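Local coordinates for protein 2-dehydropantoate 2-reductase (PDB 3HN2) that probably catalyses the NADPH-dependent reduction of ketopantoate to pantoate, the second step of the route from 3-methyl-2-oxobutanoate to pantoate in pantothenate biosynthesis, at residues A[193-205]-A[249-263]. Residues are numbered along the deposited sequence; the frame is centred on the assembly and turned at random.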
loop_
_atom_site.group_PDB
_atom_site.type_symbol
_atom_site.label_atom_id
_atom_site.label_comp_id
_atom_site.label_asym_id
_atom_site.label_seq_id
_atom_site.Cartn_x
_atom_site.Cartn_y
_atom_site.Cartn_z
ATOM N N PHE A 193 -8.774 11.283 2.350
ATOM C CA PHE A 193 -7.856 10.869 3.400
ATOM C C PHE A 193 -7.166 11.999 4.157
ATOM O O PHE A 193 -7.204 12.004 5.383
ATOM C CB PHE A 193 -6.915 9.786 2.880
ATOM C CG PHE A 193 -7.637 8.523 2.503
ATOM C CD1 PHE A 193 -7.928 8.241 1.173
ATOM C CD2 PHE A 193 -8.080 7.636 3.489
ATOM C CE1 PHE A 193 -8.617 7.079 0.821
ATOM C CE2 PHE A 193 -8.771 6.472 3.144
ATOM C CZ PHE A 193 -9.043 6.191 1.813
ATOM N N ASN A 194 -6.579 12.979 3.470
ATOM C CA ASN A 194 -6.108 14.171 4.198
ATOM C C ASN A 194 -7.249 14.994 4.816
ATOM O O ASN A 194 -7.024 15.756 5.755
ATOM C CB ASN A 194 -5.193 15.054 3.348
ATOM C CG ASN A 194 -3.821 14.452 3.155
ATOM O OD1 ASN A 194 -3.675 13.397 2.539
ATOM N ND2 ASN A 194 -2.803 15.124 3.676
ATOM N N GLY A 195 -8.467 14.810 4.307
ATOM C CA GLY A 195 -9.666 15.417 4.891
ATOM C C GLY A 195 -10.202 14.758 6.156
ATOM O O GLY A 195 -10.261 15.394 7.210
ATOM N N LEU A 196 -10.594 13.490 6.045
ATOM C CA LEU A 196 -11.270 12.754 7.130
ATOM C C LEU A 196 -10.384 12.530 8.341
ATOM O O LEU A 196 -10.797 12.785 9.466
ATOM C CB LEU A 196 -11.788 11.404 6.621
ATOM C CG LEU A 196 -13.227 11.212 6.120
ATOM C CD1 LEU A 196 -13.928 12.498 5.700
ATOM C CD2 LEU A 196 -13.250 10.189 4.994
ATOM N N CYS A 197 -9.161 12.069 8.086
ATOM C CA CYS A 197 -8.157 11.806 9.114
ATOM C C CYS A 197 -7.819 13.009 9.981
ATOM O O CYS A 197 -7.669 12.873 11.190
ATOM C CB CYS A 197 -6.875 11.281 8.475
ATOM S SG CYS A 197 -7.118 9.790 7.520
ATOM N N ALA A 198 -7.676 14.175 9.357
ATOM C CA ALA A 198 -7.379 15.403 10.083
ATOM C C ALA A 198 -8.576 15.836 10.930
ATOM O O ALA A 198 -8.416 16.265 12.076
ATOM C CB ALA A 198 -6.972 16.503 9.113
ATOM N N LEU A 199 -9.772 15.692 10.361
ATOM C CA LEU A 199 -11.026 16.041 11.031
ATOM C C LEU A 199 -11.360 15.125 12.219
ATOM O O LEU A 199 -11.658 15.604 13.306
ATOM C CB LEU A 199 -12.159 15.999 10.012
ATOM C CG LEU A 199 -13.594 16.143 10.477
ATOM C CD1 LEU A 199 -13.922 17.481 11.116
ATOM C CD2 LEU A 199 -14.527 15.806 9.317
ATOM N N LEU A 200 -11.305 13.815 11.992
ATOM C CA LEU A 200 -11.627 12.829 13.016
ATOM C C LEU A 200 -10.458 12.575 13.960
ATOM O O LEU A 200 -10.639 11.973 15.019
ATOM C CB LEU A 200 -12.051 11.505 12.362
ATOM C CG LEU A 200 -13.429 11.431 11.696
ATOM C CD1 LEU A 200 -13.475 10.309 10.676
ATOM C CD2 LEU A 200 -14.545 11.272 12.727
ATOM N N GLN A 201 -9.277 13.075 13.582
ATOM C CA GLN A 201 -7.978 12.736 14.200
ATOM C C GLN A 201 -7.739 11.229 14.399
ATOM O O GLN A 201 -7.390 10.770 15.488
ATOM C CB GLN A 201 -7.621 13.596 15.435
ATOM C CG GLN A 201 -8.714 14.511 15.975
ATOM C CD GLN A 201 -8.172 15.725 16.695
ATOM O OE1 GLN A 201 -7.249 16.390 16.216
ATOM N NE2 GLN A 201 -8.753 16.033 17.849
ATOM N N GLN A 202 -7.939 10.473 13.321
ATOM C CA GLN A 202 -7.694 9.032 13.303
ATOM C C GLN A 202 -6.862 8.668 12.076
ATOM O O GLN A 202 -6.984 9.323 11.051
ATOM C CB GLN A 202 -9.021 8.278 13.237
ATOM C CG GLN A 202 -9.927 8.458 14.438
ATOM C CD GLN A 202 -11.376 8.182 14.103
ATOM O OE1 GLN A 202 -11.679 7.536 13.100
ATOM N NE2 GLN A 202 -12.281 8.673 14.936
ATOM N N PRO A 203 -6.017 7.621 12.167
ATOM C CA PRO A 203 -5.287 7.151 10.974
ATOM C C PRO A 203 -6.186 6.476 9.922
ATOM O O PRO A 203 -7.359 6.197 10.192
ATOM C CB PRO A 203 -4.290 6.146 11.550
ATOM C CG PRO A 203 -4.936 5.656 12.800
ATOM C CD PRO A 203 -5.667 6.834 13.365
ATOM N N VAL A 204 -5.623 6.209 8.742
ATOM C CA VAL A 204 -6.394 5.741 7.572
ATOM C C VAL A 204 -7.099 4.382 7.742
ATOM O O VAL A 204 -8.187 4.182 7.201
ATOM C CB VAL A 204 -5.563 5.768 6.238
ATOM C CG1 VAL A 204 -5.106 7.171 5.914
ATOM C CG2 VAL A 204 -4.356 4.838 6.293
ATOM N N ASN A 205 -6.494 3.474 8.506
ATOM C CA ASN A 205 -7.050 2.127 8.722
ATOM C C ASN A 205 -8.418 2.103 9.396
ATOM O O ASN A 205 -9.230 1.222 9.121
ATOM C CB ASN A 205 -6.078 1.255 9.515
ATOM C CG ASN A 205 -5.782 1.810 10.893
ATOM O OD1 ASN A 205 -5.026 2.765 11.045
ATOM N ND2 ASN A 205 -6.376 1.204 11.910
ATOM N N THR A 249 -4.787 2.184 -0.339
ATOM C CA THR A 249 -4.680 2.767 1.002
ATOM C C THR A 249 -4.770 1.680 2.083
ATOM O O THR A 249 -4.310 1.873 3.205
ATOM C CB THR A 249 -5.759 3.870 1.229
ATOM O OG1 THR A 249 -6.065 4.503 -0.015
ATOM C CG2 THR A 249 -5.275 4.951 2.176
ATOM N N ASP A 250 -5.333 0.531 1.714
ATOM C CA ASP A 250 -5.502 -0.613 2.609
ATOM C C ASP A 250 -4.184 -1.358 2.883
ATOM O O ASP A 250 -4.120 -2.217 3.767
ATOM C CB ASP A 250 -6.530 -1.577 2.008
ATOM C CG ASP A 250 -7.490 -2.140 3.044
ATOM O OD1 ASP A 250 -8.637 -2.462 2.665
ATOM O OD2 ASP A 250 -7.110 -2.260 4.231
ATOM N N ALA A 251 -3.141 -1.027 2.122
ATOM C CA ALA A 251 -1.811 -1.617 2.291
ATOM C C ALA A 251 -0.878 -0.703 3.089
ATOM O O ALA A 251 0.334 -0.933 3.150
ATOM C CB ALA A 251 -1.201 -1.923 0.926
ATOM N N MET A 252 -1.451 0.332 3.697
ATOM C CA MET A 252 -0.672 1.372 4.350
ATOM C C MET A 252 -0.688 1.224 5.849
ATOM O O MET A 252 0.003 1.969 6.546
ATOM C CB MET A 252 -1.219 2.750 3.987
ATOM C CG MET A 252 -0.784 3.274 2.640
ATOM S SD MET A 252 -1.671 4.798 2.332
ATOM C CE MET A 252 -0.469 5.757 1.398
ATOM N N GLY A 253 -1.484 0.272 6.336
ATOM C CA GLY A 253 -1.654 0.031 7.765
ATOM C C GLY A 253 -2.131 1.268 8.504
ATOM O O GLY A 253 -3.088 1.922 8.085
ATOM N N GLU A 254 -1.420 1.602 9.578
ATOM C CA GLU A 254 -1.796 2.672 10.493
ATOM C C GLU A 254 -1.137 4.010 10.114
ATOM O O GLU A 254 -0.369 4.584 10.890
ATOM C CB GLU A 254 -1.434 2.256 11.926
ATOM C CG GLU A 254 -2.233 2.946 13.026
ATOM C CD GLU A 254 -1.799 2.534 14.426
ATOM O OE1 GLU A 254 -2.638 2.605 15.347
ATOM O OE2 GLU A 254 -0.626 2.143 14.610
ATOM N N TYR A 255 -1.453 4.511 8.923
ATOM C CA TYR A 255 -0.777 5.699 8.388
ATOM C C TYR A 255 -1.521 7.006 8.653
ATOM O O TYR A 255 -2.711 7.128 8.365
ATOM C CB TYR A 255 -0.505 5.534 6.891
ATOM C CG TYR A 255 0.074 6.763 6.227
ATOM C CD1 TYR A 255 -0.655 7.464 5.269
ATOM C CD2 TYR A 255 1.351 7.227 6.555
ATOM C CE1 TYR A 255 -0.135 8.593 4.658
ATOM C CE2 TYR A 255 1.880 8.361 5.949
ATOM C CZ TYR A 255 1.130 9.038 5.001
ATOM O OH TYR A 255 1.640 10.158 4.386
ATOM N N LYS A 256 -0.806 7.985 9.195
ATOM C CA LYS A 256 -1.393 9.282 9.502
ATOM C C LYS A 256 -0.899 10.325 8.502
ATOM O O LYS A 256 0.263 10.733 8.559
ATOM C CB LYS A 256 -1.082 9.700 10.949
ATOM C CG LYS A 256 -1.440 8.636 12.000
ATOM C CD LYS A 256 -2.090 9.235 13.242
ATOM C CE LYS A 256 -1.140 9.377 14.415
ATOM N NZ LYS A 256 -1.899 9.549 15.698
ATOM N N PRO A 257 -1.786 10.759 7.581
ATOM C CA PRO A 257 -1.491 11.691 6.489
ATOM C C PRO A 257 -0.946 13.029 6.964
ATOM O O PRO A 257 -1.078 13.368 8.137
ATOM C CB PRO A 257 -2.861 11.910 5.836
ATOM C CG PRO A 257 -3.636 10.719 6.183
ATOM C CD PRO A 257 -3.198 10.346 7.561
ATOM N N SER A 258 -0.359 13.781 6.034
ATOM C CA SER A 258 0.318 15.048 6.331
ATOM C C SER A 258 -0.549 16.061 7.069
ATOM O O SER A 258 -0.078 16.703 8.006
ATOM C CB SER A 258 0.872 15.665 5.047
ATOM O OG SER A 258 -0.153 15.848 4.084
ATOM N N MET A 259 -1.814 16.174 6.658
ATOM C CA MET A 259 -2.765 17.123 7.244
ATOM C C MET A 259 -3.131 16.816 8.693
ATOM O O MET A 259 -3.329 17.737 9.489
ATOM C CB MET A 259 -4.041 17.195 6.408
ATOM C CG MET A 259 -4.080 18.323 5.390
ATOM S SD MET A 259 -5.768 18.669 4.841
ATOM C CE MET A 259 -6.504 19.104 6.388
ATOM N N GLU A 260 -3.232 15.528 9.020
ATOM C CA GLU A 260 -3.509 15.083 10.382
ATOM C C GLU A 260 -2.329 15.404 11.305
ATOM O O GLU A 260 -2.523 15.855 12.438
ATOM C CB GLU A 260 -3.826 13.581 10.402
ATOM C CG GLU A 260 -4.139 13.023 11.797
ATOM C CD GLU A 260 -4.509 11.547 11.807
ATOM O OE1 GLU A 260 -4.434 10.883 10.749
ATOM O OE2 GLU A 260 -4.875 11.050 12.894
ATOM N N ILE A 261 -1.117 15.177 10.802
ATOM C CA ILE A 261 0.123 15.483 11.521
ATOM C C ILE A 261 0.218 16.983 11.813
ATOM O O ILE A 261 0.550 17.384 12.930
ATOM C CB ILE A 261 1.382 14.985 10.736
ATOM C CG1 ILE A 261 1.335 13.464 10.502
ATOM C CG2 ILE A 261 2.688 15.394 11.437
ATOM C CD1 ILE A 261 1.254 12.607 11.768
ATOM N N ASP A 262 -0.109 17.795 10.810
ATOM C CA ASP A 262 -0.150 19.250 10.953
ATOM C C ASP A 262 -1.189 19.715 11.982
ATOM O O ASP A 262 -0.956 20.681 12.713
ATOM C CB ASP A 262 -0.417 19.910 9.596
ATOM C CG ASP A 262 0.744 19.762 8.624
ATOM O OD1 ASP A 262 1.915 19.860 9.052
ATOM O OD2 ASP A 262 0.483 19.563 7.418
ATOM N N ARG A 263 -2.326 19.020 12.026
ATOM C CA ARG A 263 -3.380 19.254 13.014
ATOM C C ARG A 263 -2.891 18.935 14.434
ATOM O O ARG A 263 -3.132 19.715 15.360
ATOM C CB ARG A 263 -4.619 18.422 12.656
ATOM C CG ARG A 263 -5.740 18.398 13.689
ATOM C CD ARG A 263 -6.886 19.289 13.274
ATOM N NE ARG A 263 -8.180 18.637 13.471
ATOM C CZ ARG A 263 -9.106 19.018 14.346
ATOM N NH1 ARG A 263 -8.903 20.072 15.127
ATOM N NH2 ARG A 263 -10.243 18.342 14.435
#
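Thr249 lays its methyl group over one face of the Phe193 ring, CG2 lying 3.9 Å from the ring centroid and almost on its normal, a CH-pi contact. Its OG1 is hydrogen-bonded to Met245 O and Trp189 NE1. After a type I turn the chain passes the start of helix 204-207. There the O of Gly253 abuts CB of Asn205, and Glu254, centre of an inverse gamma turn, runs its CG alongside the Pro203 ring and the Asn205 amide, whose ND2 bonds to Asn50 of the second subunit. Tyr255 O then accepts the amide of Val204 in a nearly straight bond (N to O 3.1 Å, 164° at the hydrogen), tying the extended loop to the first turn of that helix. Pro257, at the N-cap position of helix 258-264, packs its CG against both Cys197 SG and Val204 CG1, 3.8 Å from each. From the helix itself, Met259 bends at its last torsion, bringing CE to 3.8 Å from Ala198 CB. Glu260, fully extended, passes Cys197; its OE2 lies 3.1 Å from Gln202 N at an angle too poor for a hydrogen bond, and Gln202 O faces the carboxylate as another acceptor. Arg263 closes the contact at the C-terminal end of helix 179-200: NE donates to Ala198 O (2.8 Å) from above the carbonyl plane, and NH2 more loosely to Leu199 O (3.3 Å). Both carbonyls lie near the guanidinium plane, while the Gln201 amide stacks on one face, its plane 19° from that of the guanidinium and its OE1 3.6 Å above it. Segments 193-200 and 258-263 run nearly parallel, their axes at 26°, within the helical C-terminal domain; helix 290-302 packs against Leu199, Met259 and Arg263, and helix 211-229 against Phe193.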